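Local coordinates for NYN domain-containing protein (Vibrio parahaemolyticus, PDB 2QIP) that is of unknown function but carries a NYN domain of the PIN-like LabA type and may therefore act as an RNA nuclease, at the interface of chains A and B. Coordinates in Å, arbitrary orientation; residue numbers count along the deposited sequence, not the author numbering. Chains: chain A/B, Protein of unknown function VPA0982.

Contacts 1 and 2 are neighbouring patches of one two-fold symmetric interface between identical chains, their C-alpha centres about 14 Å apart. B:Ile83 belongs to both: its side-chain tip reaches the apolar patch of contact 1, while its backbone leads into the loop segment 83-86 that binds chain A in contact 2. Contact 1 is helix packing, helix 95-105 of chain B against helices 95-105 and 122-132 of chain A; contact 2 is a polar clasp. Each recurs with the chains exchanged, so the arrangement is that of a two-fold symmetric dimer in the crystal, although the structure alone does not show that the protein dimerises in solution.

Contact 1: the interface of chains A and B. Residues chain A 95, 99, 120-121, 123-124, 127; chain B 81, 83, 94, 96-97, 100.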
ATOM      1  N   ASP A  95       2.501   0.171   4.670  1.00 14.00           N
ATOM      2  CA  ASP A  95       1.231  -0.008   3.966  1.00 13.21           C
ATOM      3  C   ASP A  95       1.346  -0.829   2.688  1.00 12.26           C
ATOM      4  O   ASP A  95       0.474  -1.648   2.403  1.00 12.72           O
ATOM      5  CB  ASP A  95       0.534   1.326   3.683  1.00 15.45           C
ATOM      6  CG  ASP A  95       0.074   2.038   4.960  1.00 19.26           C
ATOM      7  OD1 ASP A  95       0.423   1.602   6.081  1.00 23.78           O
ATOM      8  OD2 ASP A  95      -0.664   3.052   4.820  1.00 25.74           O
ATOM      9  N   THR A  99      -0.447  -4.494   2.377  1.00 10.28           N
ATOM     10  CA  THR A  99      -1.415  -4.638   1.306  1.00 10.84           C
ATOM     11  C   THR A  99      -1.078  -5.847   0.437  1.00 10.71           C
ATOM     12  O   THR A  99      -1.958  -6.669   0.138  1.00 12.49           O
ATOM     13  CB  THR A  99      -1.521  -3.353   0.480  1.00 11.82           C
ATOM     14  OG1 THR A  99      -1.950  -2.299   1.348  1.00 11.77           O
ATOM     15  CG2 THR A  99      -2.524  -3.475  -0.664  1.00 11.59           C
ATOM     16  N   ASP A 120      -6.202   4.291   5.549  1.00 12.38           N
ATOM     17  CA  ASP A 120      -5.865   3.933   4.170  1.00 12.96           C
ATOM     18  C   ASP A 120      -6.095   2.447   3.900  1.00 11.70           C
ATOM     19  O   ASP A 120      -6.274   2.035   2.755  1.00 13.51           O
ATOM     20  CB  ASP A 120      -4.449   4.343   3.795  1.00 13.90           C
ATOM     21  CG  ASP A 120      -4.361   5.803   3.395  1.00 17.05           C
ATOM     22  OD1 ASP A 120      -5.385   6.329   2.913  1.00 20.62           O
ATOM     23  OD2 ASP A 120      -3.282   6.416   3.573  1.00 19.49           O
ATOM     24  N   PHE A 121      -6.096   1.646   4.958  1.00 11.26           N
ATOM     25  CA  PHE A 121      -6.366   0.214   4.770  1.00 10.16           C
ATOM     26  C   PHE A 121      -7.840  -0.078   4.427  1.00 10.87           C
ATOM     27  O   PHE A 121      -8.185  -1.223   4.080  1.00 10.93           O
ATOM     28  CB  PHE A 121      -5.908  -0.609   5.965  1.00 10.93           C
ATOM     29  CG  PHE A 121      -4.415  -0.733   6.091  1.00 10.78           C
ATOM     30  CD1 PHE A 121      -3.650  -1.217   5.037  1.00 11.89           C
ATOM     31  CD2 PHE A 121      -3.772  -0.383   7.274  1.00 11.34           C
ATOM     32  CE1 PHE A 121      -2.240  -1.333   5.168  1.00 11.21           C
ATOM     33  CE2 PHE A 121      -2.399  -0.511   7.401  1.00 11.46           C
ATOM     34  CZ  PHE A 121      -1.616  -0.980   6.359  1.00 12.58           C
ATOM     35  N   LEU A 123      -9.300   0.635   1.761  1.00 10.81           N
ATOM     36  CA  LEU A 123      -9.345   0.125   0.395  1.00 11.92           C
ATOM     37  C   LEU A 123      -8.966  -1.349   0.335  1.00 10.91           C
ATOM     38  O   LEU A 123      -9.481  -2.112  -0.508  1.00 12.08           O
ATOM     39  CB  LEU A 123      -8.453   0.924  -0.548  1.00 12.19           C
ATOM     40  CG  LEU A 123      -9.046   2.238  -1.088  1.00 15.07           C
ATOM     41  CD1 LEU A 123      -9.226   3.278   0.010  1.00 18.46           C
ATOM     42  CD2 LEU A 123      -8.170   2.791  -2.199  1.00 15.25           C
ATOM     43  N   LEU A 124      -8.070  -1.747   1.230  1.00 10.08           N
ATOM     44  CA  LEU A 124      -7.637  -3.146   1.300  1.00 10.62           C
ATOM     45  C   LEU A 124      -8.755  -4.031   1.841  1.00 10.25           C
ATOM     46  O   LEU A 124      -9.022  -5.117   1.295  1.00 10.53           O
ATOM     47  CB  LEU A 124      -6.380  -3.260   2.168  1.00 10.63           C
ATOM     48  CG  LEU A 124      -5.983  -4.674   2.612  1.00 10.19           C
ATOM     49  CD1 LEU A 124      -5.655  -5.584   1.417  1.00 11.11           C
ATOM     50  CD2 LEU A 124      -4.819  -4.572   3.607  1.00 11.77           C
ATOM     51  N   ARG A 127     -11.272  -4.509  -0.856  1.00 11.55           N
ATOM     52  CA  ARG A 127     -10.822  -5.379  -1.952  1.00 11.08           C
ATOM     53  C   ARG A 127     -10.849  -6.850  -1.529  1.00 11.22           C
ATOM     54  O   ARG A 127     -11.172  -7.726  -2.334  1.00 11.46           O
ATOM     55  CB  ARG A 127      -9.423  -4.985  -2.418  1.00 11.23           C
ATOM     56  CG  ARG A 127      -9.100  -5.466  -3.830  1.00 12.24           C
ATOM     57  CD  ARG A 127      -9.933  -4.777  -4.916  1.00 13.88           C
ATOM     58  NE  ARG A 127      -9.816  -3.317  -4.884  1.00 13.88           N
ATOM     59  CZ  ARG A 127      -8.994  -2.600  -5.658  1.00 13.90           C
ATOM     60  NH1 ARG A 127      -8.196  -3.189  -6.527  1.00 14.02           N
ATOM     61  NH2 ARG A 127      -8.926  -1.277  -5.521  1.00 15.53           N
TER
ATOM     62  N   PRO B  81     -11.255   7.758  -2.480  1.00 14.42           N
ATOM     63  CA  PRO B  81     -12.454   7.804  -1.642  1.00 15.06           C
ATOM     64  C   PRO B  81     -12.196   8.569  -0.355  1.00 14.90           C
ATOM     65  O   PRO B  81     -11.097   8.528   0.187  1.00 14.76           O
ATOM     66  CB  PRO B  81     -12.707   6.329  -1.299  1.00 15.33           C
ATOM     67  CG  PRO B  81     -11.913   5.536  -2.319  1.00 17.59           C
ATOM     68  CD  PRO B  81     -10.775   6.380  -2.719  1.00 14.56           C
ATOM     69  N   ILE B  83     -11.848   9.238   3.379  1.00 15.47           N
ATOM     70  CA  ILE B  83     -11.405   8.393   4.486  1.00 17.00           C
ATOM     71  C   ILE B  83     -11.335   9.266   5.721  1.00 17.52           C
ATOM     72  O   ILE B  83     -10.548  10.204   5.772  1.00 18.36           O
ATOM     73  CB  ILE B  83     -10.025   7.719   4.205  1.00 17.09           C
ATOM     74  CG1 ILE B  83     -10.139   6.715   3.036  1.00 18.62           C
ATOM     75  CG2 ILE B  83      -9.519   7.009   5.473  1.00 17.80           C
ATOM     76  CD1 ILE B  83      -8.846   6.103   2.564  1.00 20.22           C
ATOM     77  N   TRP B  94      -2.020   7.424  -1.823  1.00 16.73           N
ATOM     78  CA  TRP B  94      -2.632   6.421  -2.687  1.00 14.61           C
ATOM     79  C   TRP B  94      -1.842   5.102  -2.711  1.00 13.52           C
ATOM     80  O   TRP B  94      -2.080   4.255  -3.566  1.00 13.81           O
ATOM     81  CB  TRP B  94      -2.738   6.969  -4.113  1.00 14.34           C
ATOM     82  CG  TRP B  94      -4.102   7.387  -4.579  1.00 13.18           C
ATOM     83  CD1 TRP B  94      -4.497   8.655  -4.948  1.00 13.77           C
ATOM     84  CD2 TRP B  94      -5.230   6.537  -4.801  1.00 14.18           C
ATOM     85  NE1 TRP B  94      -5.805   8.640  -5.353  1.00 13.96           N
ATOM     86  CE2 TRP B  94      -6.282   7.352  -5.288  1.00 13.34           C
ATOM     87  CE3 TRP B  94      -5.463   5.157  -4.633  1.00 14.44           C
ATOM     88  CZ2 TRP B  94      -7.532   6.824  -5.634  1.00 14.06           C
ATOM     89  CZ3 TRP B  94      -6.704   4.638  -4.967  1.00 14.55           C
ATOM     90  CH2 TRP B  94      -7.733   5.474  -5.453  1.00 14.19           C
ATOM     91  N   VAL B  96      -1.822   2.321  -0.885  1.00 11.57           N
ATOM     92  CA  VAL B  96      -2.605   1.089  -0.776  1.00 11.39           C
ATOM     93  C   VAL B  96      -3.342   0.817  -2.102  1.00 10.87           C
ATOM     94  O   VAL B  96      -3.281  -0.288  -2.641  1.00 10.91           O
ATOM     95  CB  VAL B  96      -3.600   1.094   0.431  1.00 11.60           C
ATOM     96  CG1 VAL B  96      -4.548  -0.110   0.344  1.00 11.63           C
ATOM     97  CG2 VAL B  96      -2.817   1.076   1.769  1.00 12.46           C
ATOM     98  N   GLY B  97      -4.019   1.826  -2.652  1.00 10.69           N
ATOM     99  CA  GLY B  97      -4.821   1.568  -3.841  1.00 10.83           C
ATOM    100  C   GLY B  97      -3.991   1.287  -5.091  1.00 10.39           C
ATOM    101  O   GLY B  97      -4.359   0.445  -5.918  1.00 11.50           O
ATOM    102  N   LEU B 100      -2.792  -2.325  -4.728  1.00 10.05           N
ATOM    103  CA  LEU B 100      -3.864  -3.275  -5.081  1.00 10.22           C
ATOM    104  C   LEU B 100      -4.023  -3.404  -6.602  1.00  9.76           C
ATOM    105  O   LEU B 100      -4.108  -4.511  -7.144  1.00 11.49           O
ATOM    106  CB  LEU B 100      -5.187  -2.810  -4.485  1.00 10.01           C
ATOM    107  CG  LEU B 100      -5.314  -2.946  -2.977  1.00 11.47           C
ATOM    108  CD1 LEU B 100      -6.579  -2.218  -2.547  1.00 12.38           C
ATOM    109  CD2 LEU B 100      -5.338  -4.399  -2.539  1.00 11.34           C
TER
HETATM  110  O   HOH W   1      -7.283   0.976  -6.199  1.00 21.99           O
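Helix 95-105 of chain B packs here into a groove of chain A formed by its own helix 95-105, the 3-10 turn 119-121 and helix 122-132. B:Val96, with CG1 anti to the backbone N (chi1 170°), straddles the hydroxyl of A:Thr99: both its methyls touch OG1, CG2 at 3.5 Å. That hydroxyl sits anti to its own carbonyl carbon (chi1 -61°) and is satisfied within chain A, A:Thr99 OG1 donating to A:Asp95 O at 2.7 Å from above the carbonyl plane. The methyl branch of A:Thr99, CG2 anti to the backbone N, meets B:Leu100 CD2 at 3.5 Å, the two side chains crossing at about a right angle. B:Leu100 CD1 turns instead to the backbone of helix 122-132, 3.5 Å from A:Leu123 O.

The two methyls of A:Leu123 diverge: CD2 touches B:Trp94 CZ3 at 3.6 Å and the B:Gly97 backbone, and CD1 meets B:Ile83 CD1 at 3.8 Å. The same B:Ile83 methyl also lies against OD1 of the A:Asp120 carboxylate, the two side chains crossing at about a right angle. At the far end the bent A:Arg127 side chain lays one guanidinium face over B:Leu100 CD1, toward its rim, while A:Arg127 NH2 binds a water at 2.9 Å that is shared with B:Gly97 O. No direct polar bond crosses this patch; it appears to rest mainly on apolar packing, with the water bridge at its edge. The contact covers the start of helix 95-105 in both chains, with helix 122-132 of chain A forming its other wall.

Contact 2: the interface of chains A and B. Residues chain A 142-143, 145-148, 150; chain B 83-84, 86.
The small apolar centre is the aliphatic part of A:Gln147 against that of B:Gln84, CB to CG at 4.0 Å, at the start of helix 147-152. Both side chains leave with CG anti to the backbone N and bend at chi2. The bend in B:Gln84 (chi2 -84°) brings its amide oxygen OE1 back to A:Gln147 N at 2.8 Å, in the carbonyl plane on a lone pair; the bond is nearly straight and caps an N-H at the helix start. The backbone of B:Gln84 is held too: its N donates to A:Thr148 OG1 at 2.8 Å, and its O accepts from A:Ser146 OG at 2.6 Å on an in-plane lone pair.

Farther out lies B:Arg86, extended from CG to NE. Its guanidinium grips A:Gln147 OE1 end-on with two nitrogens, B:Arg86 NH2 at 2.8 Å on a lone pair and NH1 from above the amide plane; guanidinium and amide stand 83° apart. B:Arg86 NH1 also donates to A:Thr145 O at 2.8 Å, nearly along the C=O axis. Both acceptors lie in the guanidinium plane at its edge, which should fix its rotation. B:Gln84 OE1 hangs over one face, offset toward the rim, and may help balance the charge. B:Arg86 CB also packs on the backbone O of A:Arg143. In the fold, the chain B loop containing residues 83-86 lies along the chain A segment running from 3-10 helix 142-144 into helix 147-152.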
ATOM      1  N   PRO A 142      -9.626   2.956  19.406  1.00 16.08           N
ATOM      2  CA  PRO A 142     -10.798   3.654  18.832  1.00 16.98           C
ATOM      3  C   PRO A 142     -10.612   5.147  18.578  1.00 18.04           C
ATOM      4  O   PRO A 142     -10.986   5.624  17.498  1.00 18.30           O
ATOM      5  CB  PRO A 142     -11.905   3.393  19.849  1.00 17.95           C
ATOM      6  CG  PRO A 142     -11.520   2.107  20.471  1.00 16.93           C
ATOM      7  CD  PRO A 142     -10.001   2.165  20.595  1.00 16.36           C
ATOM      8  N   ARG A 143     -10.005   5.865  19.522  1.00 19.08           N
ATOM      9  CA  ARG A 143      -9.911   7.323  19.382  1.00 21.54           C
ATOM     10  C   ARG A 143      -8.910   7.750  18.288  1.00 19.98           C
ATOM     11  O   ARG A 143      -8.822   8.922  17.930  1.00 21.15           O
ATOM     12  CB  ARG A 143      -9.661   8.000  20.751  1.00 21.52           C
ATOM     13  CG  ARG A 143      -8.272   7.793  21.328  1.00 25.40           C
ATOM     14  CD  ARG A 143      -8.120   8.349  22.768  1.00 25.42           C
ATOM     15  NE  ARG A 143      -8.473   7.377  23.813  1.00 36.32           N
ATOM     16  CZ  ARG A 143      -9.616   7.382  24.502  1.00 29.40           C
ATOM     17  NH1 ARG A 143      -9.839   6.464  25.441  1.00 41.57           N
ATOM     18  NH2 ARG A 143     -10.543   8.306  24.262  1.00 42.29           N
ATOM     19  N   THR A 145      -8.487   5.501  15.377  1.00 15.15           N
ATOM     20  CA  THR A 145      -8.815   4.650  14.228  1.00 15.12           C
ATOM     21  C   THR A 145      -9.820   5.333  13.320  1.00 14.94           C
ATOM     22  O   THR A 145     -10.822   5.901  13.780  1.00 15.03           O
ATOM     23  CB  THR A 145      -9.385   3.298  14.684  1.00 14.61           C
ATOM     24  OG1 THR A 145      -8.367   2.594  15.400  1.00 14.08           O
ATOM     25  CG2 THR A 145      -9.817   2.424  13.506  1.00 15.32           C
ATOM     26  N   SER A 146      -9.553   5.274  12.021  1.00 13.98           N
ATOM     27  CA  SER A 146     -10.458   5.855  11.042  1.00 13.77           C
ATOM     28  C   SER A 146     -11.844   5.262  11.117  1.00 13.75           C
ATOM     29  O   SER A 146     -11.972   4.035  11.074  1.00 13.48           O
ATOM     30  CB  SER A 146      -9.899   5.555   9.665  1.00 14.14           C
ATOM     31  OG  SER A 146     -10.814   5.919   8.661  1.00 16.27           O
ATOM     32  N   GLN A 147     -12.884   6.100  11.141  1.00 13.54           N
ATOM     33  CA  GLN A 147     -14.258   5.590  11.152  1.00 13.53           C
ATOM     34  C   GLN A 147     -14.580   4.825   9.861  1.00 13.30           C
ATOM     35  O   GLN A 147     -15.382   3.875   9.863  1.00 14.13           O
ATOM     36  CB  GLN A 147     -15.305   6.706  11.394  1.00 14.35           C
ATOM     37  CG  GLN A 147     -16.690   6.159  11.681  1.00 17.11           C
ATOM     38  CD  GLN A 147     -16.739   5.320  12.958  1.00 18.12           C
ATOM     39  OE1 GLN A 147     -16.161   5.695  13.983  1.00 20.64           O
ATOM     40  NE2 GLN A 147     -17.425   4.183  12.898  1.00 18.54           N
ATOM     41  N   THR A 148     -13.942   5.230   8.762  1.00 13.24           N
ATOM     42  CA  THR A 148     -14.177   4.563   7.480  1.00 13.00           C
ATOM     43  C   THR A 148     -13.681   3.126   7.549  1.00 13.07           C
ATOM     44  O   THR A 148     -14.345   2.222   7.057  1.00 13.54           O
ATOM     45  CB  THR A 148     -13.456   5.334   6.364  1.00 13.32           C
ATOM     46  OG1 THR A 148     -13.899   6.708   6.390  1.00 15.33           O
ATOM     47  CG2 THR A 148     -13.703   4.733   5.000  1.00 14.48           C
ATOM     48  N   ILE A 150     -13.350   1.323  10.366  1.00 13.69           N
ATOM     49  CA  ILE A 150     -14.258   0.620  11.285  1.00 14.60           C
ATOM     50  C   ILE A 150     -15.521   0.182  10.547  1.00 14.35           C
ATOM     51  O   ILE A 150     -15.955  -0.964  10.672  1.00 15.01           O
ATOM     52  CB  ILE A 150     -14.621   1.527  12.500  1.00 14.23           C
ATOM     53  CG1 ILE A 150     -13.384   1.735  13.383  1.00 14.59           C
ATOM     54  CG2 ILE A 150     -15.758   0.911  13.330  1.00 14.93           C
ATOM     55  CD1 ILE A 150     -13.570   2.779  14.470  1.00 16.20           C
TER
ATOM     56  N   ILE B  83     -11.848   9.238   3.379  1.00 15.47           N
ATOM     57  CA  ILE B  83     -11.405   8.393   4.486  1.00 17.00           C
ATOM     58  C   ILE B  83     -11.335   9.266   5.721  1.00 17.52           C
ATOM     59  O   ILE B  83     -10.548  10.204   5.772  1.00 18.36           O
ATOM     60  CB  ILE B  83     -10.025   7.719   4.205  1.00 17.09           C
ATOM     61  CG1 ILE B  83     -10.139   6.715   3.036  1.00 18.62           C
ATOM     62  CG2 ILE B  83      -9.519   7.009   5.473  1.00 17.80           C
ATOM     63  CD1 ILE B  83      -8.846   6.103   2.564  1.00 20.22           C
ATOM     64  N   GLN B  84     -12.179   8.949   6.701  1.00 18.10           N
ATOM     65  CA  GLN B  84     -12.215   9.686   7.963  1.00 19.48           C
ATOM     66  C   GLN B  84     -10.881   9.530   8.700  1.00 21.17           C
ATOM     67  O   GLN B  84     -10.277   8.464   8.690  1.00 20.94           O
ATOM     68  CB  GLN B  84     -13.376   9.165   8.809  1.00 18.22           C
ATOM     69  CG  GLN B  84     -13.815  10.093   9.932  1.00 18.92           C
ATOM     70  CD  GLN B  84     -12.975   9.948  11.197  1.00 19.43           C
ATOM     71  OE1 GLN B  84     -12.413   8.884  11.493  1.00 17.83           O
ATOM     72  NE2 GLN B  84     -12.883  11.033  11.959  1.00 21.85           N
ATOM     73  N   ARG B  86      -8.693  10.220  12.367  1.00 29.70           N
ATOM     74  CA  ARG B  86      -8.677  10.555  13.802  1.00 30.91           C
ATOM     75  C   ARG B  86      -7.255  10.749  14.338  1.00 32.61           C
ATOM     76  O   ARG B  86      -7.075  11.331  15.409  1.00 33.02           O
ATOM     77  CB  ARG B  86      -9.388   9.470  14.631  1.00 30.76           C
ATOM     78  CG  ARG B  86     -10.903   9.536  14.590  1.00 30.05           C
ATOM     79  CD  ARG B  86     -11.554   8.634  15.630  1.00 29.99           C
ATOM     80  NE  ARG B  86     -13.016   8.768  15.597  1.00 28.99           N
ATOM     81  CZ  ARG B  86     -13.859   7.858  15.113  1.00 28.97           C
ATOM     82  NH1 ARG B  86     -13.416   6.695  14.639  1.00 25.69           N
ATOM     83  NH2 ARG B  86     -15.167   8.101  15.129  1.00 28.14           N
TER